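PDB 5YH1: member of s1p family of ribosomal proteins from Pyrococcus furiosus, which probably acts on nucleic acids as an exonuclease, the piece described here being its manganese-binding DHH domain. Local coordinates for residues Arg61-Asp67 with Ile135-Gly139; Glu76-Ile80 with Leu96-Arg100; Ser102-Tyr107 with Asn138-Asp144; Ile161-Asp165 with Tyr195-Ala199; Thr198-Thr204 with Leu221-Gly226. Residues are numbered along the deposited sequence.

Contact 1 of 5, residues Arg61-Asp67 with Ile135-Gly139. With MN (manganese (II) ion), chain F.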
# COMPACT_ATOMS: atom_id res chain seq x y z
N ARG A 61 -3.49 -2.82 19.86
CA ARG A 61 -2.96 -3.62 18.75
C ARG A 61 -3.28 -5.07 19.00
O ARG A 61 -3.07 -5.56 20.12
CB ARG A 61 -1.45 -3.48 18.68
CG ARG A 61 -0.96 -2.21 18.03
CD ARG A 61 -0.63 -2.46 16.57
NE ARG A 61 -0.41 -1.21 15.85
CZ ARG A 61 -0.57 -1.08 14.54
NH1 ARG A 61 -0.96 -2.11 13.80
NH2 ARG A 61 -0.34 0.08 13.96
N HIS A 62 -3.75 -5.77 17.97
CA HIS A 62 -4.00 -7.20 18.07
C HIS A 62 -3.64 -7.94 16.79
O HIS A 62 -3.76 -7.40 15.69
CB HIS A 62 -5.46 -7.49 18.44
CG HIS A 62 -6.45 -7.09 17.39
ND1 HIS A 62 -6.70 -7.86 16.27
CD2 HIS A 62 -7.26 -6.01 17.29
CE1 HIS A 62 -7.61 -7.28 15.53
NE2 HIS A 62 -7.98 -6.15 16.12
N HIS A 63 -3.22 -9.19 16.94
CA HIS A 63 -2.98 -10.05 15.79
C HIS A 63 -4.26 -10.20 14.96
O HIS A 63 -5.36 -10.21 15.52
CB HIS A 63 -2.47 -11.41 16.26
CG HIS A 63 -1.99 -12.28 15.15
ND1 HIS A 63 -2.61 -13.46 14.82
CD2 HIS A 63 -0.98 -12.12 14.28
CE1 HIS A 63 -1.99 -14.01 13.79
NE2 HIS A 63 -0.99 -13.21 13.44
N ALA A 64 -4.10 -10.31 13.65
CA ALA A 64 -5.22 -10.24 12.71
C ALA A 64 -5.81 -11.61 12.38
O ALA A 64 -6.00 -11.95 11.21
CB ALA A 64 -4.78 -9.54 11.42
N ASP A 65 -6.11 -12.41 13.40
CA ASP A 65 -6.84 -13.66 13.19
C ASP A 65 -8.03 -13.73 14.14
O ASP A 65 -8.29 -12.78 14.90
CB ASP A 65 -5.92 -14.88 13.29
CG ASP A 65 -5.35 -15.10 14.67
OD1 ASP A 65 -5.61 -14.32 15.62
OD2 ASP A 65 -4.59 -16.07 14.81
N THR A 66 -8.77 -14.83 14.08
CA THR A 66 -10.02 -14.93 14.81
C THR A 66 -9.81 -14.67 16.31
O THR A 66 -10.53 -13.85 16.89
CB THR A 66 -10.71 -16.29 14.57
OG1 THR A 66 -11.22 -16.33 13.23
CG2 THR A 66 -11.87 -16.50 15.53
N ASP A 67 -8.82 -15.32 16.90
CA ASP A 67 -8.54 -15.17 18.34
C ASP A 67 -8.17 -13.71 18.66
O ASP A 67 -8.70 -13.12 19.62
CB ASP A 67 -7.42 -16.13 18.75
CG ASP A 67 -7.10 -16.08 20.24
OD1 ASP A 67 -8.04 -16.12 21.07
OD2 ASP A 67 -5.89 -16.03 20.58
N ILE A 135 -1.37 -4.43 23.82
CA ILE A 135 -1.07 -5.37 22.74
C ILE A 135 -1.67 -6.71 23.11
O ILE A 135 -1.48 -7.18 24.24
CB ILE A 135 0.44 -5.61 22.56
CG1 ILE A 135 1.25 -4.34 22.75
CG2 ILE A 135 0.70 -6.25 21.19
CD1 ILE A 135 1.03 -3.31 21.66
N VAL A 136 -2.34 -7.34 22.15
CA VAL A 136 -3.18 -8.51 22.43
C VAL A 136 -2.97 -9.58 21.37
O VAL A 136 -2.99 -9.29 20.16
CB VAL A 136 -4.67 -8.11 22.46
CG1 VAL A 136 -5.56 -9.32 22.74
CG2 VAL A 136 -4.90 -7.01 23.48
N ASP A 137 -2.78 -10.82 21.83
CA ASP A 137 -2.43 -11.97 20.97
C ASP A 137 -1.08 -11.83 20.26
O ASP A 137 -0.70 -12.65 19.43
CB ASP A 137 -3.56 -12.28 19.98
CG ASP A 137 -3.46 -13.69 19.41
OD1 ASP A 137 -3.18 -14.63 20.20
OD2 ASP A 137 -3.62 -13.85 18.19
N ASN A 138 -0.35 -10.78 20.64
CA ASN A 138 1.00 -10.51 20.19
C ASN A 138 1.63 -9.86 21.41
O ASN A 138 0.92 -9.53 22.36
CB ASN A 138 1.02 -9.49 19.04
CG ASN A 138 0.97 -10.13 17.66
OD1 ASN A 138 0.94 -11.35 17.52
ND2 ASN A 138 0.94 -9.29 16.63
N GLY A 139 2.95 -9.64 21.37
CA GLY A 139 3.59 -8.75 22.34
C GLY A 139 4.37 -9.41 23.46
O GLY A 139 5.18 -8.76 24.12
MN MN F . -4.13 -16.65 19.59
O HOH W 1 -4.49 -16.09 17.53
O HOH W 2 -2.48 -17.75 18.59
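The turn from H63 to D67, which by its place after the first strand probably corresponds to the first conserved motif of the DHH family, follows strand 58-63, next to its parallel neighbour 132-136 in the central sheet. I135 pairs with R61: its CD1 lies 3.9 Å from R61 CB, while the guanidinium turns off to a salt bridge with D115. At V136 the backbone bonds of a parallel pair appear, V136 N to R61 O at 2.8 Å and H63 N to V136 O at 3.2 Å; its branched side chain suits the extended backbone and meets H62 CB to CB at 4.1 Å. The strand ends there. D137, the next residue, has a positive phi (63°), and its side chain points toward 61-67. Manganese is bound by D137 OD1 at 2.3 Å and by D67 OD2 at 2.1 Å; the cation lets these two oxygens approach to 3.1 Å, and H163 and D229 complete the protein ligands. N138 then packs against H63, whose CB is also 3.3 Å from D137 OD2.

Contact 2 of 5, residues Glu76-Ile80 with Leu96-Arg100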
# COMPACT_ATOMS: atom_id res chain seq x y z
N GLU A 76 -12.53 -3.66 23.39
CA GLU A 76 -13.18 -2.46 22.85
C GLU A 76 -14.62 -2.32 23.37
O GLU A 76 -15.07 -1.21 23.71
CB GLU A 76 -13.15 -2.47 21.30
CG GLU A 76 -13.97 -1.38 20.64
CD GLU A 76 -13.77 -1.27 19.12
OE1 GLU A 76 -14.58 -0.59 18.48
OE2 GLU A 76 -12.80 -1.82 18.56
N THR A 77 -15.33 -3.44 23.43
CA THR A 77 -16.73 -3.45 23.85
C THR A 77 -16.89 -2.99 25.31
O THR A 77 -17.86 -2.33 25.65
CB THR A 77 -17.34 -4.85 23.64
OG1 THR A 77 -17.21 -5.20 22.26
CG2 THR A 77 -18.81 -4.89 24.03
N ALA A 78 -15.92 -3.33 26.16
CA ALA A 78 -15.90 -2.88 27.56
C ALA A 78 -15.43 -1.42 27.70
O ALA A 78 -15.93 -0.67 28.52
CB ALA A 78 -14.99 -3.79 28.37
N ILE A 79 -14.44 -1.03 26.90
CA ILE A 79 -13.81 0.28 27.01
C ILE A 79 -14.68 1.43 26.50
O ILE A 79 -14.83 2.45 27.18
CB ILE A 79 -12.44 0.28 26.27
CG1 ILE A 79 -11.45 -0.58 27.04
CG2 ILE A 79 -11.88 1.70 26.13
CD1 ILE A 79 -10.28 -1.06 26.22
N ILE A 80 -15.27 1.27 25.31
CA ILE A 80 -16.00 2.36 24.65
C ILE A 80 -17.11 2.96 25.53
O ILE A 80 -17.19 4.19 25.65
CB ILE A 80 -16.57 1.94 23.27
CG1 ILE A 80 -15.44 1.70 22.26
CG2 ILE A 80 -17.55 2.97 22.73
CD1 ILE A 80 -14.52 2.87 22.03
N LEU A 96 -10.33 8.87 21.34
CA LEU A 96 -9.56 8.39 22.49
C LEU A 96 -9.41 6.86 22.55
O LEU A 96 -8.87 6.32 23.53
CB LEU A 96 -10.18 8.92 23.78
CG LEU A 96 -10.16 10.45 23.93
CD1 LEU A 96 -10.93 10.85 25.18
CD2 LEU A 96 -8.74 10.98 23.97
N PHE A 97 -9.88 6.17 21.52
CA PHE A 97 -9.63 4.75 21.37
C PHE A 97 -9.40 4.36 19.92
O PHE A 97 -10.21 4.69 19.05
CB PHE A 97 -10.78 3.93 21.95
CG PHE A 97 -10.57 2.45 21.82
CD1 PHE A 97 -9.84 1.76 22.77
CD2 PHE A 97 -11.09 1.75 20.74
CE1 PHE A 97 -9.63 0.40 22.66
CE2 PHE A 97 -10.88 0.39 20.61
CZ PHE A 97 -10.15 -0.29 21.58
N LYS A 98 -8.32 3.63 19.68
CA LYS A 98 -7.99 3.11 18.36
C LYS A 98 -7.64 1.63 18.44
O LYS A 98 -6.82 1.24 19.26
CB LYS A 98 -6.80 3.87 17.78
CG LYS A 98 -7.06 5.34 17.53
CD LYS A 98 -8.02 5.51 16.35
CE LYS A 98 -8.68 6.88 16.36
NZ LYS A 98 -7.70 7.97 16.19
N ARG A 99 -8.25 0.83 17.57
CA ARG A 99 -7.93 -0.58 17.45
C ARG A 99 -7.27 -0.80 16.09
O ARG A 99 -7.84 -0.44 15.06
CB ARG A 99 -9.19 -1.44 17.62
CG ARG A 99 -8.94 -2.94 17.63
CD ARG A 99 -10.20 -3.73 17.97
NE ARG A 99 -11.32 -3.39 17.09
CZ ARG A 99 -11.47 -3.81 15.84
NH1 ARG A 99 -10.59 -4.60 15.29
NH2 ARG A 99 -12.53 -3.43 15.14
N ARG A 100 -6.08 -1.40 16.09
CA ARG A 100 -5.29 -1.61 14.88
C ARG A 100 -4.79 -3.05 14.79
O ARG A 100 -4.02 -3.47 15.65
CB ARG A 100 -4.10 -0.66 14.85
CG ARG A 100 -4.52 0.79 14.78
CD ARG A 100 -3.35 1.75 14.83
NE ARG A 100 -3.86 3.13 14.81
CZ ARG A 100 -3.32 4.16 15.45
NH1 ARG A 100 -2.21 4.04 16.18
NH2 ARG A 100 -3.92 5.33 15.36
O HOH W 3 -14.69 -2.18 16.18
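A beta-alpha-beta crossover joins strand 58-63 through helix 66-86 to its parallel neighbour 97-102, and here the crossover helix packs on the second strand. The local axes run nearly antiparallel, at 169° and 10.3 Å apart. F97, with chi1 at t, points its ring into that gap, a buried layer suited to large apolar residues. I79 (chi1 m, chi2 t) starts toward the strand and I80 (m, m) sideways, yet with these rotamers both end methyls meet the ring: I79 CD1 is 3.9 Å from F97 CE1 and I80 CD1 3.8 Å from F97 CD2. E76 is fully extended, so its methylenes can serve the apolar layer, with CG 3.6 Å from F97 CE2, while the carboxylate reaches past the ring. R99 is t at its first two torsions and then turns at chi3 (p), presenting the edge of its guanidinium to E76. R99 NH1 also bonds H62, and E76 OE1 pairs with R273. The salt bridge is short: R99 NE to E76 OE2, 2.6 Å.

Contact 3 of 5, residues Ser102-Tyr107 with Asn138-Asp144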
# COMPACT_ATOMS: atom_id res chain seq x y z
N SER A 102 -2.53 -6.22 13.55
CA SER A 102 -1.18 -6.50 13.11
C SER A 102 -1.24 -7.84 12.41
O SER A 102 -1.66 -8.84 13.01
CB SER A 102 -0.23 -6.59 14.31
OG SER A 102 -0.05 -5.32 14.91
N ARG A 103 -0.84 -7.87 11.15
CA ARG A 103 -0.85 -9.10 10.37
C ARG A 103 0.34 -9.97 10.78
O ARG A 103 0.25 -11.19 10.75
CB ARG A 103 -0.83 -8.79 8.86
N ALA A 104 1.44 -9.36 11.20
CA ALA A 104 2.60 -10.10 11.68
C ALA A 104 2.35 -10.68 13.08
O ALA A 104 1.60 -10.11 13.86
CB ALA A 104 3.82 -9.20 11.71
N PRO A 105 3.02 -11.80 13.42
CA PRO A 105 2.89 -12.39 14.76
C PRO A 105 3.77 -11.69 15.83
O PRO A 105 4.09 -12.27 16.87
CB PRO A 105 3.35 -13.84 14.54
CG PRO A 105 4.38 -13.72 13.46
CD PRO A 105 3.97 -12.56 12.59
N PHE A 106 4.15 -10.45 15.56
CA PHE A 106 4.84 -9.64 16.55
C PHE A 106 4.59 -8.17 16.24
O PHE A 106 4.05 -7.83 15.19
CB PHE A 106 6.34 -9.98 16.58
CG PHE A 106 7.09 -9.62 15.32
CD1 PHE A 106 7.07 -10.45 14.21
CD2 PHE A 106 7.85 -8.45 15.26
CE1 PHE A 106 7.77 -10.12 13.06
CE2 PHE A 106 8.56 -8.13 14.11
CZ PHE A 106 8.51 -8.96 13.01
N TYR A 107 4.96 -7.31 17.18
CA TYR A 107 4.76 -5.88 17.04
C TYR A 107 5.85 -5.33 16.10
O TYR A 107 6.94 -4.97 16.52
CB TYR A 107 4.81 -5.23 18.43
CG TYR A 107 4.22 -3.84 18.58
CD1 TYR A 107 3.62 -3.16 17.52
CD2 TYR A 107 4.24 -3.20 19.81
CE1 TYR A 107 3.08 -1.89 17.68
CE2 TYR A 107 3.71 -1.94 19.99
CZ TYR A 107 3.13 -1.29 18.92
OH TYR A 107 2.59 -0.03 19.12
N ASN A 138 -0.35 -10.78 20.64
CA ASN A 138 1.00 -10.51 20.19
C ASN A 138 1.63 -9.86 21.41
O ASN A 138 0.92 -9.53 22.36
CB ASN A 138 1.02 -9.49 19.04
CG ASN A 138 0.97 -10.13 17.66
OD1 ASN A 138 0.94 -11.35 17.52
ND2 ASN A 138 0.94 -9.29 16.63
N GLY A 139 2.95 -9.64 21.37
CA GLY A 139 3.59 -8.75 22.34
C GLY A 139 4.37 -9.41 23.46
O GLY A 139 5.18 -8.76 24.12
N GLY A 140 4.13 -10.70 23.68
CA GLY A 140 4.71 -11.39 24.83
C GLY A 140 6.04 -12.09 24.58
O GLY A 140 6.41 -12.96 25.37
N THR A 141 6.74 -11.72 23.51
CA THR A 141 8.00 -12.38 23.17
C THR A 141 9.15 -11.40 22.96
O THR A 141 8.97 -10.18 22.90
CB THR A 141 7.90 -13.20 21.87
OG1 THR A 141 7.91 -12.33 20.75
CG2 THR A 141 6.63 -14.09 21.86
N THR A 142 10.33 -11.98 22.82
CA THR A 142 11.56 -11.23 22.60
C THR A 142 11.55 -10.46 21.26
O THR A 142 12.16 -9.40 21.15
CB THR A 142 12.76 -12.19 22.73
OG1 THR A 142 12.87 -12.58 24.11
CG2 THR A 142 14.08 -11.53 22.28
N GLU A 143 10.80 -10.96 20.27
CA GLU A 143 10.67 -10.28 18.97
C GLU A 143 9.91 -8.95 19.09
O GLU A 143 9.95 -8.13 18.17
CB GLU A 143 9.97 -11.18 17.95
CG GLU A 143 10.86 -12.24 17.32
CD GLU A 143 11.36 -13.28 18.32
OE1 GLU A 143 12.58 -13.57 18.31
OE2 GLU A 143 10.55 -13.79 19.13
N ASP A 144 9.23 -8.74 20.21
CA ASP A 144 8.49 -7.51 20.45
C ASP A 144 9.32 -6.41 21.12
O ASP A 144 8.91 -5.25 21.14
CB ASP A 144 7.26 -7.82 21.29
CG ASP A 144 6.33 -8.81 20.59
OD1 ASP A 144 5.71 -8.41 19.59
OD2 ASP A 144 6.24 -9.97 21.04
O HOH W 4 4.58 -11.49 19.60
O HOH W 5 9.55 -5.39 17.51
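A direct hydrogen bond joins these loops: Y107 N donates to D144 OD1 at 2.8 Å, nearly straight at 166°. Aspartate suits the position because its second oxygen has work within its own loop, where D144 OD2 accepts from T141 N (3.1 Å) and from T141 OG1 (2.9 Å). With the backbone bond from D144 N to T141 O, 3.1 Å, this fastens the 3-10 turn 142-144 and fixes the carboxylate for Y107.

Two waters add indirect links. Water 4 donates to P105 O (2.9 Å) and D144 OD2 (2.7 Å) and accepts from G139 N (3.0 Å), a glycine with a phi of 103°, where a CB would press on the preceding carbonyl oxygen. Water 5 donates to Y107 O and E143 O, 2.8 Å from each.

Both loops follow strands of the central parallel sheet, 97-102 and 132-136, at its C-terminal edge, where a Rossmann-like fold carries its active site. Strand 58-63 runs between those two strands.

Further contacts come from packing. N138, the residue most covered here, lies against S102 and the backbone of 104-106, and its side chain is about 8 Å from the manganese at the nearest atoms. F106 lies along the 3-10 turn, its CD2 3.6 Å from E143 O and its CB 4.1 Å from E143 CB. The Y107 ring leads away from 138-144 toward V133 and I135, and its hydroxyl bonds D115.

Contact 4 of 5, residues Ile161-Asp165 with Tyr195-Ala199. With MN (manganese (II) ion), chain F.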
# COMPACT_ATOMS: atom_id res chain seq x y z
N ILE A 161 -1.44 -8.70 26.71
CA ILE A 161 -2.32 -9.85 26.96
C ILE A 161 -2.09 -10.85 25.82
O ILE A 161 -2.57 -10.67 24.70
CB ILE A 161 -3.81 -9.43 26.98
CG1 ILE A 161 -4.05 -8.38 28.07
CG2 ILE A 161 -4.70 -10.64 27.22
CD1 ILE A 161 -5.38 -7.66 27.94
N ASP A 162 -1.33 -11.90 26.10
CA ASP A 162 -0.88 -12.83 25.08
C ASP A 162 -0.80 -14.24 25.67
O ASP A 162 -0.85 -14.42 26.88
CB ASP A 162 0.47 -12.35 24.54
CG ASP A 162 0.87 -13.00 23.23
OD1 ASP A 162 0.04 -13.73 22.63
OD2 ASP A 162 2.04 -12.79 22.81
N HIS A 163 -0.68 -15.25 24.80
CA HIS A 163 -0.57 -16.65 25.24
C HIS A 163 0.49 -17.44 24.48
O HIS A 163 0.50 -18.68 24.53
CB HIS A 163 -1.93 -17.35 25.15
CG HIS A 163 -2.45 -17.48 23.76
ND1 HIS A 163 -2.74 -18.70 23.18
CD2 HIS A 163 -2.71 -16.54 22.82
CE1 HIS A 163 -3.18 -18.50 21.95
NE2 HIS A 163 -3.17 -17.20 21.71
N HIS A 164 1.40 -16.73 23.81
CA HIS A 164 2.58 -17.33 23.20
C HIS A 164 3.70 -17.38 24.22
O HIS A 164 3.74 -16.58 25.15
CB HIS A 164 3.00 -16.54 21.96
CG HIS A 164 1.96 -16.52 20.89
ND1 HIS A 164 0.90 -15.63 20.90
CD2 HIS A 164 1.76 -17.32 19.81
CE1 HIS A 164 0.12 -15.87 19.87
NE2 HIS A 164 0.62 -16.89 19.19
N ASP A 165 4.60 -18.34 24.02
CA ASP A 165 5.72 -18.57 24.94
C ASP A 165 6.74 -17.43 24.86
O ASP A 165 7.31 -17.18 23.80
CB ASP A 165 6.39 -19.91 24.60
CG ASP A 165 7.53 -20.27 25.55
OD1 ASP A 165 7.71 -19.63 26.62
OD2 ASP A 165 8.27 -21.21 25.21
N TYR A 195 -0.50 -22.85 26.19
CA TYR A 195 -0.95 -22.05 25.04
C TYR A 195 -2.46 -22.09 24.85
O TYR A 195 -3.04 -21.17 24.26
CB TYR A 195 -0.27 -22.60 23.77
CG TYR A 195 -0.76 -22.01 22.46
CD1 TYR A 195 -0.23 -20.82 21.97
CD2 TYR A 195 -1.75 -22.64 21.71
CE1 TYR A 195 -0.66 -20.27 20.77
CE2 TYR A 195 -2.20 -22.10 20.51
CZ TYR A 195 -1.64 -20.91 20.04
OH TYR A 195 -2.07 -20.36 18.85
N GLU A 196 -3.10 -23.15 25.33
CA GLU A 196 -4.50 -23.40 25.02
C GLU A 196 -5.47 -22.45 25.73
O GLU A 196 -6.65 -22.43 25.40
CB GLU A 196 -4.87 -24.86 25.29
CG GLU A 196 -4.54 -25.35 26.70
CD GLU A 196 -3.24 -26.13 26.76
OE1 GLU A 196 -3.29 -27.30 27.21
OE2 GLU A 196 -2.17 -25.60 26.36
N LEU A 197 -4.99 -21.68 26.70
CA LEU A 197 -5.77 -20.56 27.22
C LEU A 197 -5.45 -19.33 26.35
O LEU A 197 -4.41 -18.68 26.52
CB LEU A 197 -5.45 -20.30 28.69
CG LEU A 197 -6.31 -19.28 29.42
CD1 LEU A 197 -7.76 -19.72 29.50
CD2 LEU A 197 -5.74 -19.05 30.81
N THR A 198 -6.36 -19.03 25.42
CA THR A 198 -6.05 -18.13 24.31
C THR A 198 -6.34 -16.66 24.62
O THR A 198 -6.98 -16.32 25.62
CB THR A 198 -6.85 -18.53 23.04
OG1 THR A 198 -8.22 -18.16 23.18
CG2 THR A 198 -6.75 -20.03 22.82
N ALA A 199 -5.88 -15.78 23.73
CA ALA A 199 -5.97 -14.33 23.98
C ALA A 199 -7.40 -13.86 24.14
O ALA A 199 -7.67 -13.00 24.97
CB ALA A 199 -5.28 -13.56 22.86
MN MN F . -4.13 -16.65 19.59
O HOH W 2 -2.48 -17.75 18.59
O HOH W 1 -4.49 -16.09 17.53
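The sequence D162-H163-H164 is the DHH signature that names this family, and it forms one wall of the manganese site. H163 is its metal ligand, with NE2 2.4 Å from the ion; D67, D137, D229 and waters 1 and 2 supply the other five ligands. Histidine fits because its two nitrogens can do different jobs: ND1 donates to Y195 O (2.7 Å, 160°), so NE2 can offer its lone pair to the metal.

The loop 195-199 cradles the imidazole. T198 CA sits over one ring face in a CH-pi contact, 3.6 Å from the centroid, and A199 N also lies over a ring face, 3.4 Å from H163 CD2. The small side chain of A199 allows this close approach, with its CB 3.9 Å from the same CD2. Near the base of the ring, H163 CB is 3.1 Å from L197 O.

D162 braces the motif from within. Its OD1 accepts from H163 N and from H164 ND1, both at 2.7 Å, while OD2 reaches G140 N in another loop. Y195 gathers both histidines into an aromatic cluster: its ring lies obliquely against H163, centroids 4.4 Å apart, and turns its edge to the face of H164 in a T-shaped pair with centroids 5.6 Å apart. A tyrosine also reaches the metal's water shell, for Y195 OH is 2.7 Å from water 2, itself 2.2 Å from the manganese.

Contact 5 of 5, residues Thr198-Thr204 with Leu221-Gly226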
# COMPACT_ATOMS: atom_id res chain seq x y z
N THR A 198 -6.36 -19.03 25.42
CA THR A 198 -6.05 -18.13 24.31
C THR A 198 -6.34 -16.66 24.62
O THR A 198 -6.98 -16.32 25.62
CB THR A 198 -6.85 -18.53 23.04
OG1 THR A 198 -8.22 -18.16 23.18
CG2 THR A 198 -6.75 -20.03 22.82
N ALA A 199 -5.88 -15.78 23.73
CA ALA A 199 -5.97 -14.33 23.98
C ALA A 199 -7.40 -13.86 24.14
O ALA A 199 -7.67 -13.00 24.97
CB ALA A 199 -5.28 -13.56 22.86
N GLY A 200 -8.31 -14.43 23.36
CA GLY A 200 -9.72 -14.06 23.44
C GLY A 200 -10.36 -14.48 24.76
O GLY A 200 -11.29 -13.82 25.24
N MSE A 201 -9.89 -15.58 25.33
CA MSE A 201 -10.33 -16.02 26.65
C MSE A 201 -9.81 -15.02 27.66
O MSE A 201 -10.58 -14.41 28.39
CB MSE A 201 -9.83 -17.43 26.97
CG MSE A 201 -10.56 -18.48 26.13
SE MSE A 201 -9.68 -20.25 26.22
CE MSE A 201 -10.15 -20.76 24.38
N LEU A 202 -8.50 -14.83 27.67
CA LEU A 202 -7.88 -13.87 28.60
C LEU A 202 -8.48 -12.47 28.49
O LEU A 202 -8.79 -11.84 29.50
CB LEU A 202 -6.39 -13.75 28.30
CG LEU A 202 -5.58 -15.01 28.48
CD1 LEU A 202 -4.20 -14.83 27.85
CD2 LEU A 202 -5.47 -15.36 29.96
N ALA A 203 -8.65 -12.00 27.25
CA ALA A 203 -9.09 -10.64 27.01
C ALA A 203 -10.53 -10.43 27.42
O ALA A 203 -10.90 -9.34 27.88
CB ALA A 203 -8.90 -10.27 25.55
N THR A 204 -11.35 -11.45 27.22
CA THR A 204 -12.74 -11.37 27.68
C THR A 204 -12.79 -11.24 29.20
O THR A 204 -13.54 -10.42 29.72
CB THR A 204 -13.57 -12.58 27.20
OG1 THR A 204 -13.66 -12.57 25.77
CG2 THR A 204 -14.97 -12.55 27.78
N LEU A 221 -17.77 -14.81 23.57
CA LEU A 221 -16.60 -14.55 22.71
C LEU A 221 -15.47 -15.55 22.89
O LEU A 221 -14.86 -15.97 21.91
CB LEU A 221 -16.08 -13.12 22.91
CG LEU A 221 -17.03 -12.00 22.48
CD1 LEU A 221 -16.33 -10.65 22.52
CD2 LEU A 221 -17.60 -12.23 21.09
N PRO A 222 -15.20 -15.96 24.15
CA PRO A 222 -14.16 -16.97 24.35
C PRO A 222 -14.36 -18.28 23.57
O PRO A 222 -13.38 -18.91 23.15
CB PRO A 222 -14.22 -17.22 25.86
CG PRO A 222 -14.71 -15.94 26.43
CD PRO A 222 -15.67 -15.39 25.42
N ALA A 223 -15.61 -18.69 23.37
CA ALA A 223 -15.90 -19.87 22.56
C ALA A 223 -15.50 -19.67 21.10
O ALA A 223 -14.97 -20.59 20.48
CB ALA A 223 -17.38 -20.22 22.65
N ILE A 224 -15.75 -18.48 20.57
CA ILE A 224 -15.34 -18.14 19.20
C ILE A 224 -13.80 -18.14 19.09
O ILE A 224 -13.23 -18.77 18.21
CB ILE A 224 -15.94 -16.79 18.74
CG1 ILE A 224 -17.46 -16.90 18.63
CG2 ILE A 224 -15.40 -16.39 17.38
CD1 ILE A 224 -18.18 -15.59 18.45
N ALA A 225 -13.15 -17.46 20.03
CA ALA A 225 -11.69 -17.35 20.04
C ALA A 225 -11.01 -18.70 20.12
O ALA A 225 -10.09 -18.99 19.35
CB ALA A 225 -11.24 -16.46 21.19
N GLY A 226 -11.49 -19.54 21.05
CA GLY A 226 -10.96 -20.90 21.22
C GLY A 226 -11.17 -21.79 20.00
O GLY A 226 -10.33 -22.63 19.69
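The helical segments 199-204 and 221-226 run almost antiparallel, at 161°, with axes only 7.9 Å apart. Backbones come unusually near: G200 CA is 5.1 Å from A225 CA, and M201 CA is 4.6 Å from P222 CA. No hydrogen bond crosses between these segments, which meet by close fit, and small residues make it possible. G200 CA rests on A225 CB at 3.6 Å; a CB on G200 would fall about 2.2 Å from that methyl, a clash. G226 serves likewise, as its bare CA accepts the CE methyl of M201, a selenomethionine here, at 3.3 Å. M201 CG also packs on P222 CB, 3.9 Å away. Proline is tolerated at P222 because, in the first turn of its helix, no backbone N-H is needed. T204 spends its hydroxyl on its own helix, OG1 donating to G200 O (2.7 Å), which lets OG1 lie against P222 CD at 3.5 Å. T198, the N-cap residue, sets its OG1 4.0 Å from A225 CB and bonds D67. Such glycine- and alanine-mediated close packing of antiparallel helices here brings the N-terminus of 199-210, whose G200 N also bonds D67, beside helix 221-229, which ends at D229, another ligand of the DHH-domain manganese site.

In the fold
All five contacts lie in the DHH domain. Contacts 1, 3 and 4 sit at the C-terminal edge of its parallel sheet, centres 8 to 12 Å apart; contacts 1 and 3 share N138 and G139, and contacts 1 and 4 share the manganese and waters 1 and 2. Contact 5 overlaps contact 4 at T198 and A199 and adds helices 199-210 and 221-229 beside the metal. Contact 2, 14 Å from contact 1, lies farther from the metal, yet R99 bonds H62. Along the chain, contact 2 and the first segment of contact 3 fall between the segments of contact 1, contacts 1 and 3 end on the same stretch, and contacts 4 and 5 follow. Ligands widely separated in sequence thus converge on one ion.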